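Pyridine nucleotide-disulphide oxidoreductase dimerisation region (Escherichia coli BL21, PDB 6KYY) is an FAD-dependent disulfide reductase of the pyridine nucleotide-disulfide oxidoreductase family that binds copper(II) and probably takes part in resistance to reactive chlorine species. Local coordinates at residues Val14-Gly19 / Ile130-Gly135; Arg35-Glu40 / Asp100-Gln105; Gly151-Thr156 / Val250-Ile255; Glu163-Leu168 / Ser182-Phe187. All coordinates share one frame; numbering follows the deposited sequence.

Contact 1: Val14-Gly19 / Ile130-Gly135; sequences VIIGFG and IFINTG. With FAD (flavin-adenine dinucleotide), chain N.
Strands V14-I16 and I130-I132 run parallel, 4.7 Å and 15° apart by their axes, with V14 beside I130, I15 beside F131 and I16 beside I132. They belong to the Rossmann-type FAD domain, where the first strand runs into the G17-x-G19-x-x-G22 turn ahead of helix 20-31. F131 N donates to V14 O (2.8 Å) and I16 N to F131 O (3.0 Å); a weak bond from N133 N to I16 O ends the ladder. On one sheet face I16 reaches along the strands in two directions: its CD1 meets I130 CG2 at 3.7 Å, while CG1 beside the backbone N (chi1 -53°) leaves CG2 anti to it, next to T134 CG2 and close to the FAD adenine. On the face of I15 and F131, CG1 of I15 packs on CD1 of the ring, which also stacks with W295. G17 and G19 bring bare backbone up to the cofactor, G17 CA lying 3.3 Å from FAD O4B and G19 CA 3.3 Å from FAD O5B. N133 spans the turn: OD1 accepts from G22 N and sits 3.2 Å from G19 CA, while ND2 donates to M297 O and, weakly, to FAD O1P at 3.4 Å.

Contact 2: Arg35-Glu40 / Asp100-Gln105; sequences RVALIE and DVIDGQ. With FAD (flavin-adenine dinucleotide), chain N.
Parallel strand pairing joins V36-E40 to D100-D103 in the FAD-binding Rossmann-type domain, where strand 36-40 lies between strand 10-16 and strand 99-103. It is also where the acidic residue ending the second strand takes hold of the adenosine ribose, a hallmark of dinucleotide-binding folds. Five backbone bonds form an unbroken ladder from D100 N to V36 O up to G104 N to E40 O; the straightest, I102 N to L38 O, is 2.9 Å long with 177° at the hydrogen. On one face A37, I39 and I102 make the apolar contact: I102 CD1 touches A37 CB at 3.6 Å, and I39, lying side by side with I102, sets its CD1 3.8 Å from I102 CB. L38 and V101, on the other face, pack toward L93 of helix 71-94. At the start of the pair R35 NH1 and D100 OD1 form a long salt bridge of 3.6 Å, the guanidinium and carboxylate planes 77° apart; D100 OD1 also bonds Y11 OH. At the other end E40 extends with CG anti to the backbone N (chi1 175°), then bends at chi2 toward the ribose. Its carboxylate is held in place from the protein side by S42 N on OE1 and F18 N on OE2. Each oxygen also accepts a ribose hydroxyl, OE1 from FAD O2B at 2.5 Å and OE2 from FAD O3B at 2.6 Å.

Contact 3: Gly151-Thr156 / Val250-Ile255; sequences GVYDST and VDALLI
V152 and L253 lie side by side and point the same way, V152 CG2 resting 3.8 Å from L253 CD2. The other branch of V152, CG1, is anti to the backbone N (chi1 -176°) and reaches along the neighbouring strand, where the side chain of I255 crosses it and brings CD1 within 3.7 Å. I232 and V239 close over V152 and L253. Y153 points to the other face and turns the edge of its ring to A252, CE2 lying 3.8 Å from A252 CB. These side chains line the edge of the five-stranded parallel sheet of the second Rossmann-type domain, in which the short outermost strand 152-153 pairs with strand 252-255 and the latter pairs in turn with strand 167-171. Three backbone bonds join the two: L253 N to G151 O, Y153 N to L253 O and I255 N to Y153 O, the last 2.9 Å long. Beyond them the chain turns into the short, weakly bonded helix 155-158. D154, at its N-cap, directs its CB away from V250-I255 and uses OD2 to cap G157 N. L254 CD1 reaches the backbone of D154 at this turn, and the next residue, S155, touches FAD.

Contact 4: Glu163-Leu168 / Ser182-Phe187; sequences ELPGHL and SMFANF
The beta-alpha-beta unit of strand 167-171, helix 175-186 and strand 190-194 belongs to the second Rossmann-type domain, and this contact packs the chain entering its first strand against the last turn of its helix. It is mainly a meeting of apolar side chains, with one methyl on a backbone carbonyl and no hydrogen bond between E163-L168 and S182-F187. L164 carries most of the loop side. Its CG is anti to the backbone N (chi1 -173°), which extends the side chain from the loop to the helix end, where its two methyls divide the work: CD1 lies 3.5 Å from F187 CB and CD2 lies 3.5 Å from F187 O. The side chains of L164 and F187 cross obliquely, and the F187 ring leads on away from the loop, meeting F71 of helix 71-94 edge-to-face. L164 itself also touches F71, so F71 is in contact with both members of this pair.

One helical turn earlier, F184 points toward the strand and meets three residues of the other segment. L164 CD1 approaches its CD2 at 4.1 Å, and L168, which points toward the helix, brings CG to 4.5 Å from that same ring atom. Beyond the contact L168 packs on V191 of strand 190-194, the other strand of the unit. Within the helix N186 N is bonded to S182 O at 2.7 Å. P165 meets the F184 ring at its edge: CD lies near the ring plane, 4.3 Å from F184 CE2.

How the contacts relate
The contacts form two pairs, one in each Rossmann-type domain. Contacts 1 and 2, centres 9 Å apart, share a sheet through I15 N to A37 O (2.8 Å) and G17 N to I39 O (2.6 Å), both probable hydrogen bonds. Both line the adenosine and pyrophosphate part of the FAD pocket. Contacts 3 and 4, centres 12 Å apart, meet where strands 252-255 and 167-171 are neighbours, with D251 N 2.8 Å from H167 O. Between the pairs, nearest atoms are about 12 Å apart from contact 3 to contacts 1 and 2, and about 20 Å from contact 4 to contact 1. S155 of contact 3 nevertheless reaches FAD; the F184 side chain of contact 4 stays about 10 Å away.

Contact 1: Val14-Gly19 / Ile130-Gly135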
# COMPACT_ATOMS: atom_id res chain seq x y z
N VAL B 14 32.16 10.67 -16.30
CA VAL B 14 31.99 11.80 -15.40
C VAL B 14 30.51 12.13 -15.34
O VAL B 14 29.89 12.43 -16.37
CB VAL B 14 32.81 13.03 -15.85
CG1 VAL B 14 32.66 14.16 -14.85
CG2 VAL B 14 34.27 12.66 -16.02
N ILE B 15 29.94 12.08 -14.13
CA ILE B 15 28.54 12.39 -13.91
C ILE B 15 28.44 13.75 -13.23
O ILE B 15 29.23 14.06 -12.33
CB ILE B 15 27.86 11.29 -13.06
CG1 ILE B 15 27.87 9.96 -13.82
CG2 ILE B 15 26.43 11.68 -12.72
CD1 ILE B 15 28.17 8.76 -12.95
N ILE B 16 27.48 14.55 -13.67
CA ILE B 16 27.31 15.91 -13.15
C ILE B 16 26.04 15.99 -12.32
O ILE B 16 24.95 16.22 -12.86
CB ILE B 16 27.29 16.94 -14.30
CG1 ILE B 16 28.52 16.75 -15.19
CG2 ILE B 16 27.24 18.35 -13.75
CD1 ILE B 16 28.44 17.50 -16.50
N GLY B 17 26.16 15.81 -11.01
CA GLY B 17 25.02 15.87 -10.12
C GLY B 17 24.75 14.56 -9.41
O GLY B 17 24.99 13.49 -9.97
N PHE B 18 24.26 14.64 -8.17
CA PHE B 18 23.95 13.46 -7.38
C PHE B 18 22.52 12.98 -7.57
O PHE B 18 21.92 12.44 -6.63
CB PHE B 18 24.23 13.73 -5.90
CG PHE B 18 24.92 12.61 -5.19
CD1 PHE B 18 24.28 11.40 -4.97
CD2 PHE B 18 26.22 12.75 -4.73
CE1 PHE B 18 24.91 10.36 -4.32
CE2 PHE B 18 26.86 11.72 -4.07
CZ PHE B 18 26.21 10.52 -3.87
N GLY B 19 21.96 13.14 -8.77
CA GLY B 19 20.59 12.75 -9.02
C GLY B 19 20.37 11.25 -8.93
O GLY B 19 21.29 10.46 -8.70
N ILE B 130 30.52 11.71 -20.55
CA ILE B 130 29.99 12.62 -19.54
C ILE B 130 28.47 12.49 -19.53
O ILE B 130 27.84 12.41 -20.59
CB ILE B 130 30.42 14.08 -19.79
CG1 ILE B 130 31.93 14.15 -20.05
CG2 ILE B 130 30.05 14.95 -18.61
CD1 ILE B 130 32.43 15.52 -20.44
N PHE B 131 27.89 12.48 -18.34
CA PHE B 131 26.46 12.24 -18.14
C PHE B 131 25.88 13.41 -17.35
O PHE B 131 26.23 13.61 -16.18
CB PHE B 131 26.22 10.91 -17.43
CG PHE B 131 26.93 9.75 -18.07
CD1 PHE B 131 28.25 9.46 -17.76
CD2 PHE B 131 26.26 8.93 -18.97
CE1 PHE B 131 28.89 8.39 -18.35
CE2 PHE B 131 26.91 7.86 -19.56
CZ PHE B 131 28.22 7.59 -19.25
N ILE B 132 24.99 14.17 -17.98
CA ILE B 132 24.37 15.33 -17.35
C ILE B 132 23.21 14.87 -16.49
O ILE B 132 22.29 14.20 -16.97
CB ILE B 132 23.91 16.35 -18.41
CG1 ILE B 132 25.12 16.92 -19.16
CG2 ILE B 132 23.10 17.46 -17.76
CD1 ILE B 132 24.79 18.11 -20.04
N ASN B 133 23.24 15.23 -15.21
CA ASN B 133 22.24 14.79 -14.23
C ASN B 133 21.97 15.90 -13.22
O ASN B 133 21.90 15.66 -12.01
CB ASN B 133 22.70 13.51 -13.53
CG ASN B 133 21.57 12.81 -12.80
OD1 ASN B 133 21.80 12.00 -11.90
ND2 ASN B 133 20.33 13.12 -13.18
N THR B 134 21.81 17.13 -13.70
CA THR B 134 21.70 18.29 -12.82
C THR B 134 20.29 18.54 -12.30
O THR B 134 20.12 19.34 -11.37
CB THR B 134 22.20 19.55 -13.53
OG1 THR B 134 21.54 19.68 -14.80
CG2 THR B 134 23.70 19.47 -13.75
N GLY B 135 19.27 17.89 -12.87
CA GLY B 135 17.93 18.08 -12.35
C GLY B 135 17.34 19.42 -12.74
O GLY B 135 17.72 20.04 -13.74
PA FAD N . 18.24 15.60 -9.04
O1A FAD N . 17.46 16.85 -9.19
O2A FAD N . 17.69 14.60 -8.02
O5B FAD N . 19.74 15.92 -8.70
C5B FAD N . 20.31 17.22 -8.98
C4B FAD N . 21.64 17.32 -8.28
O4B FAD N . 22.62 17.91 -9.17
C3B FAD N . 21.65 18.16 -7.00
O3B FAD N . 22.37 17.49 -5.97
C2B FAD N . 22.33 19.46 -7.44
O2B FAD N . 23.04 20.07 -6.37
C1B FAD N . 23.31 18.93 -8.49
N9A FAD N . 23.73 19.93 -9.47
C8A FAD N . 22.94 20.81 -10.16
N7A FAD N . 23.60 21.60 -10.98
C5A FAD N . 24.92 21.22 -10.81
C6A FAD N . 26.12 21.67 -11.39
N6A FAD N . 26.18 22.65 -12.29
N1A FAD N . 27.27 21.07 -11.00
C2A FAD N . 27.21 20.09 -10.09
N3A FAD N . 26.14 19.59 -9.48
C4A FAD N . 25.02 20.19 -9.88
N1 FAD N . 9.25 12.65 -7.79
C2 FAD N . 8.53 11.50 -7.63
O2 FAD N . 8.73 10.51 -8.35
N3 FAD N . 7.55 11.42 -6.65
C4 FAD N . 7.19 12.43 -5.79
O4 FAD N . 6.31 12.24 -4.95
C4X FAD N . 7.95 13.66 -5.96
N5 FAD N . 7.70 14.65 -5.17
C5X FAD N . 8.44 15.82 -5.33
C6 FAD N . 8.17 16.90 -4.50
C7 FAD N . 8.88 18.09 -4.62
C7M FAD N . 8.56 19.24 -3.70
C8 FAD N . 9.88 18.20 -5.60
C8M FAD N . 10.66 19.48 -5.76
C9 FAD N . 10.15 17.13 -6.43
C9A FAD N . 9.44 15.94 -6.31
N10 FAD N . 9.69 14.82 -7.13
C10 FAD N . 8.97 13.67 -6.99
C1' FAD N . 10.72 14.88 -8.18
C2' FAD N . 12.08 14.37 -7.72
O2' FAD N . 12.60 15.19 -6.68
C3' FAD N . 13.05 14.39 -8.91
O3' FAD N . 12.31 14.16 -10.11
C4' FAD N . 14.18 13.36 -8.82
O4' FAD N . 15.07 13.73 -7.77
C5' FAD N . 14.93 13.20 -10.12
O5' FAD N . 15.96 14.21 -10.19
P FAD N . 17.20 14.04 -11.15
O1P FAD N . 17.63 12.57 -11.18
O2P FAD N . 16.92 14.62 -12.48
O3P FAD N . 18.36 14.86 -10.44

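Contact 2: Arg35-Glu40 / Asp100-Gln105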
# COMPACT_ATOMS: atom_id res chain seq x y z
N ARG B 35 36.50 3.85 -14.03
CA ARG B 35 36.94 4.96 -13.18
C ARG B 35 35.91 6.08 -13.32
O ARG B 35 35.83 6.73 -14.36
CB ARG B 35 38.33 5.43 -13.57
CG ARG B 35 38.97 6.38 -12.56
CD ARG B 35 40.46 6.54 -12.80
NE ARG B 35 40.84 7.94 -12.92
CZ ARG B 35 41.03 8.76 -11.89
NH1 ARG B 35 40.87 8.31 -10.65
NH2 ARG B 35 41.37 10.02 -12.09
N VAL B 36 35.13 6.31 -12.26
CA VAL B 36 33.98 7.19 -12.31
C VAL B 36 34.22 8.39 -11.40
O VAL B 36 34.84 8.26 -10.34
CB VAL B 36 32.69 6.46 -11.91
CG1 VAL B 36 31.46 7.24 -12.36
CG2 VAL B 36 32.67 5.05 -12.48
N ALA B 37 33.72 9.55 -11.82
CA ALA B 37 33.74 10.76 -11.02
C ALA B 37 32.37 11.41 -11.08
O ALA B 37 31.83 11.62 -12.17
CB ALA B 37 34.81 11.75 -11.51
N LEU B 38 31.80 11.70 -9.91
CA LEU B 38 30.52 12.40 -9.82
C LEU B 38 30.74 13.76 -9.18
O LEU B 38 31.32 13.86 -8.09
CB LEU B 38 29.51 11.59 -9.00
CG LEU B 38 28.05 12.03 -9.15
CD1 LEU B 38 27.13 10.82 -9.23
CD2 LEU B 38 27.64 12.94 -8.01
N ILE B 39 30.29 14.81 -9.87
CA ILE B 39 30.42 16.18 -9.39
C ILE B 39 29.12 16.59 -8.73
O ILE B 39 28.03 16.37 -9.29
CB ILE B 39 30.78 17.14 -10.54
CG1 ILE B 39 31.71 16.45 -11.54
CG2 ILE B 39 31.43 18.41 -9.99
CD1 ILE B 39 33.12 16.28 -11.03
N GLU B 40 29.21 17.19 -7.55
CA GLU B 40 28.05 17.64 -6.80
C GLU B 40 28.35 19.02 -6.23
O GLU B 40 29.32 19.18 -5.48
CB GLU B 40 27.68 16.66 -5.68
CG GLU B 40 26.56 17.12 -4.78
CD GLU B 40 25.37 17.66 -5.54
OE1 GLU B 40 24.93 18.79 -5.24
OE2 GLU B 40 24.87 16.95 -6.44
N ASP B 100 35.02 8.96 -7.34
CA ASP B 100 35.52 10.20 -6.73
C ASP B 100 34.36 11.18 -6.66
O ASP B 100 34.00 11.80 -7.67
CB ASP B 100 36.69 10.77 -7.53
CG ASP B 100 38.00 10.08 -7.22
OD1 ASP B 100 38.71 9.70 -8.18
OD2 ASP B 100 38.32 9.93 -6.03
N VAL B 101 33.77 11.33 -5.48
CA VAL B 101 32.74 12.35 -5.27
C VAL B 101 33.45 13.69 -5.12
O VAL B 101 34.15 13.93 -4.14
CB VAL B 101 31.88 12.03 -4.04
CG1 VAL B 101 30.70 12.98 -3.97
CG2 VAL B 101 31.41 10.59 -4.08
N ILE B 102 33.27 14.57 -6.11
CA ILE B 102 34.00 15.82 -6.20
C ILE B 102 33.03 16.96 -5.92
O ILE B 102 32.10 17.21 -6.70
CB ILE B 102 34.67 15.98 -7.56
CG1 ILE B 102 35.81 14.97 -7.71
CG2 ILE B 102 35.19 17.40 -7.74
CD1 ILE B 102 35.80 14.22 -9.02
N ASP B 103 33.23 17.65 -4.80
CA ASP B 103 32.44 18.83 -4.49
C ASP B 103 32.83 19.98 -5.41
O ASP B 103 34.01 20.19 -5.69
CB ASP B 103 32.64 19.24 -3.03
CG ASP B 103 31.87 18.37 -2.06
OD1 ASP B 103 30.64 18.57 -1.93
OD2 ASP B 103 32.49 17.49 -1.43
N GLY B 104 31.84 20.72 -5.87
CA GLY B 104 32.07 21.89 -6.70
C GLY B 104 31.01 22.04 -7.78
O GLY B 104 30.36 21.08 -8.19
N GLN B 105 30.85 23.28 -8.25
CA GLN B 105 29.88 23.61 -9.28
C GLN B 105 30.52 23.38 -10.65
O GLN B 105 31.47 24.08 -11.03
CB GLN B 105 29.41 25.05 -9.13
CG GLN B 105 28.16 25.39 -9.93
CD GLN B 105 28.48 26.17 -11.20
OE1 GLN B 105 29.23 27.14 -11.18
NE2 GLN B 105 27.89 25.74 -12.31
PA FAD N . 18.24 15.60 -9.04
O1A FAD N . 17.46 16.85 -9.19
O2A FAD N . 17.69 14.60 -8.02
O5B FAD N . 19.74 15.92 -8.70
C5B FAD N . 20.31 17.22 -8.98
C4B FAD N . 21.64 17.32 -8.28
O4B FAD N . 22.62 17.91 -9.17
C3B FAD N . 21.65 18.16 -7.00
O3B FAD N . 22.37 17.49 -5.97
C2B FAD N . 22.33 19.46 -7.44
O2B FAD N . 23.04 20.07 -6.37
C1B FAD N . 23.31 18.93 -8.49
N9A FAD N . 23.73 19.93 -9.47
C8A FAD N . 22.94 20.81 -10.16
N7A FAD N . 23.60 21.60 -10.98
C5A FAD N . 24.92 21.22 -10.81
C6A FAD N . 26.12 21.67 -11.39
N6A FAD N . 26.18 22.65 -12.29
N1A FAD N . 27.27 21.07 -11.00
C2A FAD N . 27.21 20.09 -10.09
N3A FAD N . 26.14 19.59 -9.48
C4A FAD N . 25.02 20.19 -9.88
N1 FAD N . 9.25 12.65 -7.79
C2 FAD N . 8.53 11.50 -7.63
O2 FAD N . 8.73 10.51 -8.35
N3 FAD N . 7.55 11.42 -6.65
C4 FAD N . 7.19 12.43 -5.79
O4 FAD N . 6.31 12.24 -4.95
C4X FAD N . 7.95 13.66 -5.96
N5 FAD N . 7.70 14.65 -5.17
C5X FAD N . 8.44 15.82 -5.33
C6 FAD N . 8.17 16.90 -4.50
C7 FAD N . 8.88 18.09 -4.62
C7M FAD N . 8.56 19.24 -3.70
C8 FAD N . 9.88 18.20 -5.60
C8M FAD N . 10.66 19.48 -5.76
C9 FAD N . 10.15 17.13 -6.43
C9A FAD N . 9.44 15.94 -6.31
N10 FAD N . 9.69 14.82 -7.13
C10 FAD N . 8.97 13.67 -6.99
C1' FAD N . 10.72 14.88 -8.18
C2' FAD N . 12.08 14.37 -7.72
O2' FAD N . 12.60 15.19 -6.68
C3' FAD N . 13.05 14.39 -8.91
O3' FAD N . 12.31 14.16 -10.11
C4' FAD N . 14.18 13.36 -8.82
O4' FAD N . 15.07 13.73 -7.77
C5' FAD N . 14.93 13.20 -10.12
O5' FAD N . 15.96 14.21 -10.19
P FAD N . 17.20 14.04 -11.15
O1P FAD N . 17.63 12.57 -11.18
O2P FAD N . 16.92 14.62 -12.48
O3P FAD N . 18.36 14.86 -10.44

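Contact 3: Gly151-Thr156 / Val250-Ile255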
# COMPACT_ATOMS: atom_id res chain seq x y z
N GLY B 151 8.81 37.13 3.63
CA GLY B 151 7.92 36.04 3.96
C GLY B 151 7.62 35.05 2.85
O GLY B 151 6.84 34.12 3.07
N VAL B 152 8.23 35.22 1.68
CA VAL B 152 7.99 34.35 0.53
C VAL B 152 9.01 33.21 0.55
O VAL B 152 10.18 33.42 0.88
CB VAL B 152 8.05 35.15 -0.78
CG1 VAL B 152 7.70 34.27 -1.97
CG2 VAL B 152 7.13 36.36 -0.70
N TYR B 153 8.57 32.01 0.19
CA TYR B 153 9.43 30.84 0.24
C TYR B 153 9.27 30.00 -1.02
O TYR B 153 8.23 30.01 -1.68
CB TYR B 153 9.12 29.96 1.46
CG TYR B 153 9.31 30.65 2.79
CD1 TYR B 153 10.57 30.75 3.36
CD2 TYR B 153 8.23 31.21 3.47
CE1 TYR B 153 10.75 31.38 4.58
CE2 TYR B 153 8.41 31.84 4.68
CZ TYR B 153 9.67 31.92 5.23
OH TYR B 153 9.84 32.55 6.44
N ASP B 154 10.33 29.27 -1.34
CA ASP B 154 10.31 28.21 -2.33
C ASP B 154 9.86 26.91 -1.66
O ASP B 154 9.61 26.86 -0.46
CB ASP B 154 11.68 28.05 -2.97
CG ASP B 154 12.78 27.89 -1.94
OD1 ASP B 154 13.90 27.48 -2.31
OD2 ASP B 154 12.53 28.21 -0.76
N SER B 155 9.77 25.83 -2.45
CA SER B 155 9.50 24.52 -1.87
C SER B 155 10.61 24.11 -0.91
O SER B 155 10.35 23.49 0.13
CB SER B 155 9.33 23.48 -2.98
OG SER B 155 9.62 22.17 -2.51
N THR B 156 11.85 24.47 -1.24
CA THR B 156 12.98 24.14 -0.37
C THR B 156 12.92 24.91 0.94
O THR B 156 13.07 24.32 2.02
CB THR B 156 14.30 24.44 -1.10
OG1 THR B 156 14.22 23.98 -2.45
CG2 THR B 156 15.46 23.77 -0.40
N VAL B 250 -1.21 36.77 4.07
CA VAL B 250 -0.91 35.46 4.64
C VAL B 250 0.37 35.56 5.47
O VAL B 250 1.14 36.51 5.35
CB VAL B 250 -0.76 34.37 3.56
CG1 VAL B 250 -2.06 34.21 2.78
CG2 VAL B 250 0.39 34.70 2.62
N ASP B 251 0.59 34.54 6.30
CA ASP B 251 1.78 34.51 7.15
C ASP B 251 3.02 34.11 6.36
O ASP B 251 4.10 34.66 6.58
CB ASP B 251 1.57 33.56 8.33
CG ASP B 251 0.62 34.13 9.37
OD1 ASP B 251 0.89 35.24 9.88
OD2 ASP B 251 -0.39 33.47 9.68
N ALA B 252 2.88 33.15 5.44
CA ALA B 252 3.97 32.72 4.59
C ALA B 252 3.43 32.46 3.19
O ALA B 252 2.28 32.03 3.03
CB ALA B 252 4.66 31.47 5.13
N LEU B 253 4.26 32.72 2.19
CA LEU B 253 3.87 32.57 0.79
C LEU B 253 4.81 31.57 0.12
O LEU B 253 6.02 31.79 0.05
CB LEU B 253 3.91 33.91 0.06
CG LEU B 253 3.33 33.89 -1.36
CD1 LEU B 253 1.82 33.86 -1.31
CD2 LEU B 253 3.83 35.07 -2.16
N LEU B 254 4.24 30.48 -0.38
CA LEU B 254 5.00 29.42 -1.03
C LEU B 254 4.81 29.49 -2.54
O LEU B 254 3.67 29.53 -3.02
CB LEU B 254 4.57 28.05 -0.51
CG LEU B 254 5.05 26.86 -1.35
CD1 LEU B 254 6.50 26.54 -1.02
CD2 LEU B 254 4.17 25.64 -1.11
N ILE B 255 5.91 29.51 -3.28
CA ILE B 255 5.88 29.50 -4.74
C ILE B 255 5.87 28.05 -5.20
O ILE B 255 6.86 27.34 -5.06
CB ILE B 255 7.07 30.26 -5.34
CG1 ILE B 255 7.31 31.58 -4.60
CG2 ILE B 255 6.84 30.52 -6.82
CD1 ILE B 255 8.67 32.18 -4.88

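Contact 4: Glu163-Leu168 / Ser182-Phe187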
# COMPACT_ATOMS: atom_id res chain seq x y z
N GLU B 163 8.43 27.75 12.54
CA GLU B 163 7.14 27.89 13.21
C GLU B 163 6.03 27.61 12.21
O GLU B 163 6.15 27.97 11.04
CB GLU B 163 7.00 29.30 13.81
CG GLU B 163 5.65 29.60 14.44
CD GLU B 163 5.68 30.88 15.27
OE1 GLU B 163 6.40 30.91 16.28
OE2 GLU B 163 4.98 31.84 14.89
N LEU B 164 4.97 26.97 12.67
CA LEU B 164 3.84 26.71 11.79
C LEU B 164 3.09 28.01 11.52
O LEU B 164 2.58 28.63 12.46
CB LEU B 164 2.89 25.68 12.40
CG LEU B 164 1.79 25.27 11.41
CD1 LEU B 164 2.26 24.09 10.58
CD2 LEU B 164 0.48 24.95 12.12
N PRO B 165 3.00 28.45 10.27
CA PRO B 165 2.28 29.70 9.98
C PRO B 165 0.77 29.50 10.11
O PRO B 165 0.22 28.52 9.61
CB PRO B 165 2.69 30.03 8.54
CG PRO B 165 3.01 28.70 7.94
CD PRO B 165 3.56 27.84 9.05
N GLY B 166 0.12 30.44 10.78
CA GLY B 166 -1.32 30.35 10.96
C GLY B 166 -2.10 30.41 9.66
O GLY B 166 -3.21 29.88 9.57
N HIS B 167 -1.53 31.06 8.65
CA HIS B 167 -2.16 31.15 7.33
C HIS B 167 -1.07 31.03 6.27
O HIS B 167 -0.19 31.90 6.18
CB HIS B 167 -2.93 32.46 7.17
CG HIS B 167 -3.76 32.52 5.93
ND1 HIS B 167 -4.52 33.62 5.60
CD2 HIS B 167 -3.96 31.62 4.94
CE1 HIS B 167 -5.15 33.39 4.46
NE2 HIS B 167 -4.83 32.18 4.04
N LEU B 168 -1.13 29.97 5.48
CA LEU B 168 -0.13 29.68 4.46
C LEU B 168 -0.74 29.92 3.08
O LEU B 168 -1.78 29.35 2.75
CB LEU B 168 0.36 28.23 4.59
CG LEU B 168 1.49 27.71 3.70
CD1 LEU B 168 0.93 27.10 2.43
CD2 LEU B 168 2.51 28.80 3.37
N SER B 182 -2.66 20.12 1.64
CA SER B 182 -3.14 19.17 2.65
C SER B 182 -2.15 19.04 3.80
O SER B 182 -2.57 18.94 4.96
CB SER B 182 -3.38 17.80 2.01
OG SER B 182 -3.89 17.92 0.69
N MET B 183 -0.85 19.04 3.51
CA MET B 183 0.15 18.81 4.55
C MET B 183 0.07 19.87 5.64
O MET B 183 0.11 19.54 6.83
CB MET B 183 1.55 18.79 3.94
CG MET B 183 2.66 18.63 4.96
SD MET B 183 4.18 19.47 4.49
CE MET B 183 4.64 18.54 3.04
N PHE B 184 -0.05 21.14 5.26
CA PHE B 184 -0.10 22.20 6.26
C PHE B 184 -1.50 22.37 6.84
O PHE B 184 -1.64 22.72 8.02
CB PHE B 184 0.40 23.51 5.66
CG PHE B 184 1.90 23.61 5.61
CD1 PHE B 184 2.62 22.90 4.65
CD2 PHE B 184 2.59 24.39 6.52
CE1 PHE B 184 4.00 22.98 4.61
CE2 PHE B 184 3.97 24.48 6.47
CZ PHE B 184 4.68 23.77 5.52
N ALA B 185 -2.55 22.12 6.05
CA ALA B 185 -3.90 22.13 6.60
C ALA B 185 -4.11 20.97 7.56
O ALA B 185 -4.97 21.04 8.44
CB ALA B 185 -4.93 22.09 5.47
N ASN B 186 -3.34 19.88 7.39
CA ASN B 186 -3.37 18.80 8.37
C ASN B 186 -2.70 19.22 9.67
O ASN B 186 -3.13 18.82 10.76
CB ASN B 186 -2.70 17.56 7.80
CG ASN B 186 -3.66 16.67 7.04
OD1 ASN B 186 -4.88 16.76 7.20
ND2 ASN B 186 -3.12 15.79 6.20
N PHE B 187 -1.64 20.03 9.57
CA PHE B 187 -0.95 20.54 10.75
C PHE B 187 -1.75 21.58 11.51
O PHE B 187 -1.33 22.00 12.59
CB PHE B 187 0.40 21.13 10.34
CG PHE B 187 1.50 20.11 10.16
CD1 PHE B 187 1.68 19.10 11.09
CD2 PHE B 187 2.35 20.17 9.07
CE1 PHE B 187 2.69 18.17 10.93
CE2 PHE B 187 3.35 19.24 8.91
CZ PHE B 187 3.53 18.24 9.84